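Local atomic coordinates of histidine triad (HIT) protein (Sinorhizobium meliloti, PDB entry 3NRD), a protein that probably binds nucleotides as a member of the histidine triad family, and may act on their phosphate groups, though its own substrate is not established. Residues A[20-24]-A[59-63]; A[70-74]-A[130-135]; A[75-81]-A[95-101]. All coordinates share one frame; numbering follows the deposited sequence.

Contact 1 of 3, residues A[20-24]-A[59-63]; sequences TLGLC and MLTFE
The carboxylate of Glu-63 meets three successive backbone amides of the turn at 22-24. OE2 accepts from Leu-23 N at 2.8 Å in an almost straight bond (173°) and takes a weak second one from Gly-22 N. OE1 accepts from Cys-24 N at 2.9 Å, on a more bent path. The bonds from Leu-23 N and Cys-24 N both use syn lone pairs, so the turn sits across the fork of the carboxylate and fixes its rotation. Glu-63 reaches this far because its chain runs fully extended beyond CG (chi2 180°). Leu-21 lines its length: Leu-21 CB lies 3.5 Å from Glu-63 CD, and Leu-21 CD1 rests on CB and CG of Glu-63. The turn links strands 15-20 and 24-29 as a beta hairpin, closed by Leu-21 N bonding to Cys-24 O, and Glu-63 ties that hairpin end to helix 54-75, which packs on the sheet. Apolar contacts flank the polar centre. Leu-23, with CG anti to its backbone N (chi1 176°), brings CD2 to 3.8 Å from CB of Met-59, a selenomethionine, the two side chains passing in opposite directions. Cys-24 SG rests 3.5 Å from Leu-60 CD1. Farther out, Leu-39 of strand 36-41 touches both Glu-63 and Cys-24, Gln-42 bonds the backbone of Leu-23, and Thr-61 on the same helix meets Thr-61 of the second subunit.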
loop_
_atom_site.group_PDB
_atom_site.type_symbol
_atom_site.label_atom_id
_atom_site.label_comp_id
_atom_site.label_asym_id
_atom_site.label_seq_id
_atom_site.Cartn_x
_atom_site.Cartn_y
_atom_site.Cartn_z
ATOM N N THR A 20 18.594 8.935 -2.020
ATOM C CA THR A 20 17.581 9.703 -1.322
ATOM C C THR A 20 16.901 10.561 -2.348
ATOM O O THR A 20 17.547 11.008 -3.289
ATOM C CB THR A 20 18.246 10.567 -0.241
ATOM O OG1 THR A 20 18.984 9.694 0.632
ATOM C CG2 THR A 20 17.225 11.335 0.574
ATOM N N LEU A 21 15.606 10.761 -2.167
ATOM C CA LEU A 21 14.798 11.693 -2.942
ATOM C C LEU A 21 14.761 12.977 -2.116
ATOM O O LEU A 21 15.791 13.315 -1.538
ATOM C CB LEU A 21 13.436 11.076 -3.248
ATOM C CG LEU A 21 13.447 9.799 -4.098
ATOM C CD1 LEU A 21 12.017 9.285 -4.269
ATOM C CD2 LEU A 21 14.119 9.991 -5.458
ATOM N N GLY A 22 13.667 13.723 -2.069
ATOM C CA GLY A 22 13.590 14.893 -1.201
ATOM C C GLY A 22 13.218 14.549 0.225
ATOM O O GLY A 22 13.873 14.930 1.196
ATOM N N LEU A 23 12.108 13.869 0.347
ATOM C CA LEU A 23 11.608 13.456 1.632
ATOM C C LEU A 23 12.100 12.053 2.004
ATOM O O LEU A 23 12.435 11.832 3.169
ATOM C CB LEU A 23 10.094 13.476 1.620
ATOM C CG LEU A 23 9.374 12.967 2.876
ATOM C CD1 LEU A 23 9.781 13.747 4.097
ATOM C CD2 LEU A 23 7.854 13.030 2.619
ATOM N N CYS A 24 12.085 11.128 1.036
ATOM C CA CYS A 24 12.283 9.708 1.303
ATOM C C CYS A 24 13.686 9.219 0.965
ATOM O O CYS A 24 14.193 9.514 -0.113
ATOM C CB CYS A 24 11.304 8.872 0.519
ATOM S SG CYS A 24 9.620 8.992 1.111
HETATM N N MSE A 59 4.256 15.084 -0.828
HETATM C CA MSE A 59 5.628 14.745 -1.222
HETATM C C MSE A 59 5.782 13.233 -1.345
HETATM O O MSE A 59 6.391 12.732 -2.311
HETATM C CB MSE A 59 6.689 15.234 -0.203
HETATM C CG MSE A 59 7.314 16.661 -0.366
HETATM SE SE MSE A 59 8.131 17.017 -2.054
HETATM C CE MSE A 59 8.433 15.290 -2.778
ATOM N N LEU A 60 5.269 12.506 -0.349
ATOM C CA LEU A 60 5.380 11.038 -0.345
ATOM C C LEU A 60 4.593 10.412 -1.491
ATOM O O LEU A 60 5.017 9.419 -2.052
ATOM C CB LEU A 60 4.892 10.439 0.981
ATOM C CG LEU A 60 4.807 8.911 1.083
ATOM C CD1 LEU A 60 6.224 8.337 0.848
ATOM C CD2 LEU A 60 4.191 8.469 2.443
ATOM N N THR A 61 3.397 10.936 -1.749
ATOM C CA THR A 61 2.549 10.454 -2.857
ATOM C C THR A 61 3.315 10.464 -4.154
ATOM O O THR A 61 3.430 9.456 -4.822
ATOM C CB THR A 61 1.258 11.325 -2.968
ATOM O OG1 THR A 61 0.511 11.140 -1.766
ATOM C CG2 THR A 61 0.410 10.958 -4.180
ATOM N N PHE A 62 3.901 11.600 -4.459
ATOM C CA PHE A 62 4.527 11.792 -5.767
ATOM C C PHE A 62 5.891 11.167 -5.868
ATOM O O PHE A 62 6.264 10.738 -6.942
ATOM C CB PHE A 62 4.515 13.275 -6.119
ATOM C CG PHE A 62 3.120 13.750 -6.383
ATOM C CD1 PHE A 62 2.412 13.247 -7.465
ATOM C CD2 PHE A 62 2.497 14.606 -5.541
ATOM C CE1 PHE A 62 1.123 13.612 -7.694
ATOM C CE2 PHE A 62 1.215 14.989 -5.787
ATOM C CZ PHE A 62 0.533 14.500 -6.870
ATOM N N GLU A 63 6.620 11.132 -4.761
ATOM C CA GLU A 63 7.855 10.348 -4.688
ATOM C C GLU A 63 7.515 8.875 -4.882
ATOM O O GLU A 63 8.188 8.216 -5.646
ATOM C CB GLU A 63 8.640 10.589 -3.372
ATOM C CG GLU A 63 9.452 11.885 -3.436
ATOM C CD GLU A 63 10.261 12.206 -2.160
ATOM O OE1 GLU A 63 10.374 11.347 -1.260
ATOM O OE2 GLU A 63 10.801 13.336 -2.048
#

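Contact 2 of 3, residues A[70-74]-A[130-135]; sequences GLKKA and RIMENL
Arg-130 and Ala-74 supply the hydrogen bond that joins the two helices. Arg-130 NE donates to Ala-74 O at 2.8 Å, nearly straight at 175°, with the oxygen at the guanidinium edge and in its plane. The arginine chain is extended from CG to NE, which carries the group from its own helix to the last turn of helix 54-75. A positive charge at this carboxyl end is likely to be favoured by the helix dipole. A second bond, internal to 130-135, positions Asn-134: its ND2 donates to Arg-130 O, one turn back, at 2.7 Å. That oxygen lies in the amide plane, so the amide is held against turning and OD1 is directed at the other helix.

The remaining contacts are van der Waals packing around the Asn-134 amide and Gly-70. Ala-74 CB lies over one face of the held amide, 3.6 Å from Asn-134 ND2. Lys-73 crosses the asparagine at about a right angle; with CG anti to its backbone N (chi1 -165°) and the rest of the chain extended, it runs its methylenes past the amide oxygen, CG being 3.3 Å from Asn-134 OD1. Gly-70 allows the tightest approach of the backbones. Its CA makes a CH...O contact of 3.5 Å with Asn-134 O, and a CB on this residue would collide with CD2 of the C-terminal Leu-135.

The two short axes pass 8.3 Å apart at 117°, so the C-terminal helix 121-134 lies across the end of helix 54-75. On helix 54-75, Leu-71 packs on Val-96 and Ala-98 of strand 94-99 and on Ile-80 of strand 79-84.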
loop_
_atom_site.group_PDB
_atom_site.type_symbol
_atom_site.label_atom_id
_atom_site.label_comp_id
_atom_site.label_asym_id
_atom_site.label_seq_id
_atom_site.Cartn_x
_atom_site.Cartn_y
_atom_site.Cartn_z
ATOM N N GLY A 70 8.926 4.628 -12.403
ATOM C CA GLY A 70 10.322 4.333 -12.705
ATOM C C GLY A 70 10.654 2.858 -12.578
ATOM O O GLY A 70 11.303 2.294 -13.443
ATOM N N LEU A 71 10.198 2.243 -11.497
ATOM C CA LEU A 71 10.435 0.823 -11.267
ATOM C C LEU A 71 9.807 -0.000 -12.362
ATOM O O LEU A 71 10.445 -0.945 -12.841
ATOM C CB LEU A 71 9.912 0.393 -9.883
ATOM C CG LEU A 71 10.088 -1.068 -9.486
ATOM C CD1 LEU A 71 11.541 -1.493 -9.521
ATOM C CD2 LEU A 71 9.473 -1.320 -8.067
ATOM N N LYS A 72 8.584 0.361 -12.778
ATOM C CA LYS A 72 7.889 -0.373 -13.820
ATOM C C LYS A 72 8.626 -0.253 -15.132
ATOM O O LYS A 72 8.790 -1.244 -15.846
ATOM C CB LYS A 72 6.440 0.092 -13.987
ATOM C CG LYS A 72 5.578 -0.871 -14.839
ATOM C CD LYS A 72 4.082 -0.421 -14.904
ATOM C CE LYS A 72 3.165 -1.330 -15.784
ATOM N NZ LYS A 72 1.666 -1.219 -15.420
ATOM N N LYS A 73 9.088 0.950 -15.448
ATOM C CA LYS A 73 9.879 1.170 -16.660
ATOM C C LYS A 73 11.203 0.366 -16.625
ATOM O O LYS A 73 11.531 -0.316 -17.587
ATOM C CB LYS A 73 10.124 2.684 -16.877
ATOM C CG LYS A 73 10.617 3.005 -18.276
ATOM C CD LYS A 73 10.855 4.503 -18.518
ATOM C CE LYS A 73 11.429 4.719 -19.936
ATOM N NZ LYS A 73 11.897 6.123 -20.144
ATOM N N ALA A 74 11.920 0.420 -15.509
ATOM C CA ALA A 74 13.223 -0.267 -15.386
ATOM C C ALA A 74 13.110 -1.807 -15.449
ATOM O O ALA A 74 14.010 -2.456 -15.987
ATOM C CB ALA A 74 13.950 0.158 -14.117
ATOM N N ARG A 130 20.001 1.364 -12.796
ATOM C CA ARG A 130 18.912 1.244 -13.739
ATOM C C ARG A 130 17.665 1.972 -13.231
ATOM O O ARG A 130 17.000 2.687 -13.984
ATOM C CB ARG A 130 18.625 -0.224 -13.960
ATOM C CG ARG A 130 18.132 -0.529 -15.293
ATOM C CD ARG A 130 17.735 -2.004 -15.421
ATOM N NE ARG A 130 16.782 -2.126 -16.519
ATOM C CZ ARG A 130 17.105 -2.113 -17.823
ATOM N NH1 ARG A 130 18.368 -2.011 -18.245
ATOM N NH2 ARG A 130 16.142 -2.207 -18.730
ATOM N N ILE A 131 17.383 1.830 -11.938
ATOM C CA ILE A 131 16.279 2.543 -11.329
ATOM C C ILE A 131 16.516 4.042 -11.481
ATOM O O ILE A 131 15.673 4.736 -12.038
ATOM C CB ILE A 131 16.089 2.167 -9.831
ATOM C CG1 ILE A 131 15.665 0.721 -9.698
ATOM C CG2 ILE A 131 15.036 3.022 -9.173
ATOM C CD1 ILE A 131 16.140 0.127 -8.384
HETATM N N MSE A 132 17.692 4.509 -11.066
HETATM C CA MSE A 132 18.012 5.942 -11.086
HETATM C C MSE A 132 17.937 6.555 -12.489
HETATM O O MSE A 132 17.516 7.710 -12.629
HETATM C CB MSE A 132 19.409 6.224 -10.486
HETATM C CG MSE A 132 19.632 5.784 -9.050
HETATM SE SE MSE A 132 18.273 6.334 -7.880
HETATM C CE MSE A 132 19.193 7.954 -7.378
ATOM N N GLU A 133 18.299 5.769 -13.504
ATOM C CA GLU A 133 18.171 6.151 -14.922
ATOM C C GLU A 133 16.759 6.210 -15.472
ATOM O O GLU A 133 16.567 6.733 -16.586
ATOM C CB GLU A 133 18.939 5.167 -15.819
ATOM C CG GLU A 133 20.466 5.291 -15.720
ATOM C CD GLU A 133 21.238 4.041 -16.238
ATOM O OE1 GLU A 133 20.635 3.149 -16.900
ATOM O OE2 GLU A 133 22.463 3.978 -15.972
ATOM N N ASN A 134 15.808 5.611 -14.749
ATOM C CA ASN A 134 14.423 5.503 -15.161
ATOM C C ASN A 134 13.431 6.325 -14.355
ATOM O O ASN A 134 12.275 6.450 -14.756
ATOM C CB ASN A 134 14.023 4.029 -15.093
ATOM C CG ASN A 134 14.448 3.276 -16.328
ATOM O OD1 ASN A 134 13.784 3.364 -17.330
ATOM N ND2 ASN A 134 15.579 2.570 -16.269
ATOM N N LEU A 135 13.853 6.856 -13.207
ATOM C CA LEU A 135 12.998 7.739 -12.438
ATOM C C LEU A 135 12.647 8.959 -13.268
ATOM O O LEU A 135 13.450 9.387 -14.100
ATOM C CB LEU A 135 13.669 8.176 -11.139
ATOM C CG LEU A 135 13.939 7.088 -10.107
ATOM C CD1 LEU A 135 14.471 7.660 -8.759
ATOM C CD2 LEU A 135 12.681 6.306 -9.884
ATOM O OXT LEU A 135 11.538 9.497 -13.127
#

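Contact 3 of 3, residues A[75-81]-A[95-101]; sequences TGAEKIN and HVIARRE. With SO4 (sulfate ion), chain H.
Residues 79-81 pair antiparallel with 97-99 in the hairpin of strands 79-84 and 94-99, at the edge of the chain's five-stranded antiparallel sheet, against the second subunit. Lys-79 with Arg-99 and Asn-81 with Ile-97 are hydrogen-bonded pairs, and Ile-80 with Ala-98 is the non-hydrogen-bonded pair between them. Glu-78 and Lys-79 both face Arg-99, a classic beta bulge. Beyond it, Glu-78 OE1 accepts from Glu-101 N at 2.8 Å, met from above the carboxylate plane, and a water bridges Glu-78 OE2 to Glu-101 O. Arg-100 NH1 reaches back to Thr-75 O at 3.3 Å. Ile-80 CG2 lies 3.9 Å from Val-96 CG1, on the face under helix 54-75.

On the other face Arg-99, bent at chi2 (-67°) and chi3, folds back so that NH1 donates to Asn-81 OD1 at 3.0 Å, the amide and guanidinium planes 83° apart. Its NE is salt-bridged to Asp-103, and Asn-81 ND2 bonds Asn-87 of the second subunit. A leucine in place of Asn-81 would probably leave Arg-99 NH1 without this acceptor and Asn-87 of the second subunit without its amide donor.

At the strand's start, His-95 NE2 donates to sulfate O1 at 2.7 Å. His-93 and Gly-86 N bind the same ion, consistent with a phosphate-binding site built on the family's histidine motif.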
loop_
_atom_site.group_PDB
_atom_site.type_symbol
_atom_site.label_atom_id
_atom_site.label_comp_id
_atom_site.label_asym_id
_atom_site.label_seq_id
_atom_site.Cartn_x
_atom_site.Cartn_y
_atom_site.Cartn_z
ATOM N N THR A 75 11.992 -2.368 -14.984
ATOM C CA THR A 75 11.835 -3.837 -14.915
ATOM C C THR A 75 11.011 -4.444 -16.063
ATOM O O THR A 75 11.069 -5.642 -16.286
ATOM C CB THR A 75 11.139 -4.246 -13.621
ATOM O OG1 THR A 75 9.877 -3.584 -13.574
ATOM C CG2 THR A 75 11.979 -3.866 -12.392
ATOM N N GLY A 76 10.227 -3.640 -16.770
ATOM C CA GLY A 76 9.231 -4.187 -17.699
ATOM C C GLY A 76 8.101 -4.945 -16.978
ATOM O O GLY A 76 7.475 -5.812 -17.560
ATOM N N ALA A 77 7.857 -4.613 -15.705
ATOM C CA ALA A 77 6.878 -5.290 -14.880
ATOM C C ALA A 77 5.455 -5.145 -15.434
ATOM O O ALA A 77 5.114 -4.108 -15.990
ATOM C CB ALA A 77 6.930 -4.718 -13.448
ATOM N N GLU A 78 4.628 -6.173 -15.252
ATOM C CA GLU A 78 3.186 -6.069 -15.576
ATOM C C GLU A 78 2.400 -5.189 -14.593
ATOM O O GLU A 78 1.446 -4.519 -14.989
ATOM C CB GLU A 78 2.571 -7.459 -15.619
ATOM C CG GLU A 78 3.086 -8.259 -16.789
ATOM C CD GLU A 78 2.905 -9.760 -16.660
ATOM O OE1 GLU A 78 2.118 -10.240 -15.798
ATOM O OE2 GLU A 78 3.583 -10.452 -17.453
ATOM N N LYS A 79 2.800 -5.201 -13.316
ATOM C CA LYS A 79 2.053 -4.531 -12.265
ATOM C C LYS A 79 2.951 -4.132 -11.106
ATOM O O LYS A 79 3.821 -4.910 -10.678
ATOM C CB LYS A 79 0.939 -5.445 -11.755
ATOM C CG LYS A 79 -0.099 -4.791 -10.843
ATOM C CD LYS A 79 -1.011 -3.819 -11.597
ATOM C CE LYS A 79 -1.981 -3.120 -10.642
ATOM N NZ LYS A 79 -1.301 -2.206 -9.709
ATOM N N ILE A 80 2.750 -2.922 -10.605
ATOM C CA ILE A 80 3.364 -2.484 -9.371
ATOM C C ILE A 80 2.415 -2.743 -8.193
ATOM O O ILE A 80 1.198 -2.567 -8.333
ATOM C CB ILE A 80 3.717 -0.978 -9.415
ATOM C CG1 ILE A 80 4.749 -0.679 -10.524
ATOM C CG2 ILE A 80 4.289 -0.484 -8.079
ATOM C CD1 ILE A 80 6.133 -1.314 -10.293
ATOM N N ASN A 81 2.982 -3.167 -7.054
ATOM C CA ASN A 81 2.287 -3.276 -5.782
ATOM C C ASN A 81 2.910 -2.255 -4.831
ATOM O O ASN A 81 4.120 -2.211 -4.723
ATOM C CB ASN A 81 2.429 -4.659 -5.152
ATOM C CG ASN A 81 1.759 -5.779 -5.948
ATOM O OD1 ASN A 81 1.973 -6.935 -5.635
ATOM N ND2 ASN A 81 0.958 -5.445 -6.960
ATOM N N HIS A 95 6.523 0.195 0.677
ATOM C CA HIS A 95 6.985 -0.812 -0.253
ATOM C C HIS A 95 6.501 -0.458 -1.655
ATOM O O HIS A 95 5.340 -0.095 -1.819
ATOM C CB HIS A 95 6.430 -2.202 0.111
ATOM C CG HIS A 95 6.706 -2.643 1.524
ATOM N ND1 HIS A 95 7.871 -3.271 1.896
ATOM C CD2 HIS A 95 5.936 -2.601 2.638
ATOM C CE1 HIS A 95 7.825 -3.565 3.187
ATOM N NE2 HIS A 95 6.650 -3.190 3.659
ATOM N N VAL A 96 7.381 -0.572 -2.654
ATOM C CA VAL A 96 7.060 -0.370 -4.063
ATOM C C VAL A 96 7.709 -1.514 -4.805
ATOM O O VAL A 96 8.935 -1.562 -4.930
ATOM C CB VAL A 96 7.597 0.953 -4.607
ATOM C CG1 VAL A 96 7.178 1.141 -6.102
ATOM C CG2 VAL A 96 7.141 2.111 -3.744
ATOM N N ILE A 97 6.885 -2.447 -5.261
ATOM C CA ILE A 97 7.348 -3.764 -5.678
ATOM C C ILE A 97 6.910 -4.027 -7.123
ATOM O O ILE A 97 5.745 -3.810 -7.452
ATOM C CB ILE A 97 6.760 -4.871 -4.820
ATOM C CG1 ILE A 97 7.066 -4.673 -3.316
ATOM C CG2 ILE A 97 7.292 -6.218 -5.293
ATOM C CD1 ILE A 97 5.965 -5.138 -2.417
ATOM N N ALA A 98 7.824 -4.495 -7.963
ATOM C CA ALA A 98 7.535 -4.833 -9.376
ATOM C C ALA A 98 7.078 -6.286 -9.484
ATOM O O ALA A 98 7.765 -7.180 -9.015
ATOM C CB ALA A 98 8.758 -4.636 -10.215
ATOM N N ARG A 99 5.963 -6.523 -10.154
ATOM C CA ARG A 99 5.370 -7.858 -10.247
ATOM C C ARG A 99 4.999 -8.271 -11.672
ATOM O O ARG A 99 4.766 -7.432 -12.555
ATOM C CB ARG A 99 4.077 -7.968 -9.454
ATOM C CG ARG A 99 4.133 -7.543 -8.027
ATOM C CD ARG A 99 4.980 -8.422 -7.170
ATOM N NE ARG A 99 4.598 -9.834 -7.168
ATOM C CZ ARG A 99 3.703 -10.426 -6.384
ATOM N NH1 ARG A 99 2.991 -9.742 -5.495
ATOM N NH2 ARG A 99 3.533 -11.748 -6.489
ATOM N N ARG A 100 4.880 -9.584 -11.855
ATOM C CA ARG A 100 4.403 -10.117 -13.093
ATOM C C ARG A 100 3.883 -11.527 -12.855
ATOM O O ARG A 100 4.323 -12.229 -11.939
ATOM C CB ARG A 100 5.521 -10.092 -14.144
ATOM C CG ARG A 100 6.631 -11.146 -13.955
ATOM C CD ARG A 100 7.996 -10.547 -14.136
ATOM N NE ARG A 100 8.201 -9.984 -15.475
ATOM C CZ ARG A 100 8.893 -8.871 -15.767
ATOM N NH1 ARG A 100 9.437 -8.092 -14.814
ATOM N NH2 ARG A 100 9.026 -8.509 -17.053
ATOM N N GLU A 101 2.946 -11.933 -13.684
ATOM C CA GLU A 101 2.456 -13.303 -13.675
ATOM C C GLU A 101 3.615 -14.282 -13.759
ATOM O O GLU A 101 4.558 -14.098 -14.537
ATOM C CB GLU A 101 1.450 -13.538 -14.792
ATOM C CG GLU A 101 0.834 -14.960 -14.790
ATOM C CD GLU A 101 -0.231 -15.147 -15.864
ATOM O OE1 GLU A 101 -0.517 -14.168 -16.586
ATOM O OE2 GLU A 101 -0.774 -16.269 -15.986
HETATM S S SO4 H . 6.610 -4.181 7.034
HETATM O O1 SO4 H . 5.865 -3.237 6.201
HETATM O O2 SO4 H . 7.989 -4.059 6.628
HETATM O O3 SO4 H . 6.552 -3.852 8.438
HETATM O O4 SO4 H . 6.202 -5.539 6.907
HETATM O O HOH W 1 5.039 -12.586 -16.714
HETATM O O HOH W 2 1.277 -12.149 -18.173
#

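Contact 3 is the most buried of the three and is sheet pairing within a hairpin; contacts 1 and 2 are partly buried and join helix 54-75 to a hairpin turn and to the C-terminal helix, respectively. These two share that helix and touch through Leu-21 CD2 and Leu-135 CD1, 4.1 Å apart. Contact 2 meets contact 3 where Lys-72 NZ makes a weak hydrogen bond to Glu-78 O, and contact 3 is nested in the chain between the segments of contact 2. A buried carboxylate dominates contact 1, an arginine and close-packed small residues contact 2, and a backbone ladder with charged side chains contact 3. Segments of all three reach the second subunit, contact 3 with the most residues.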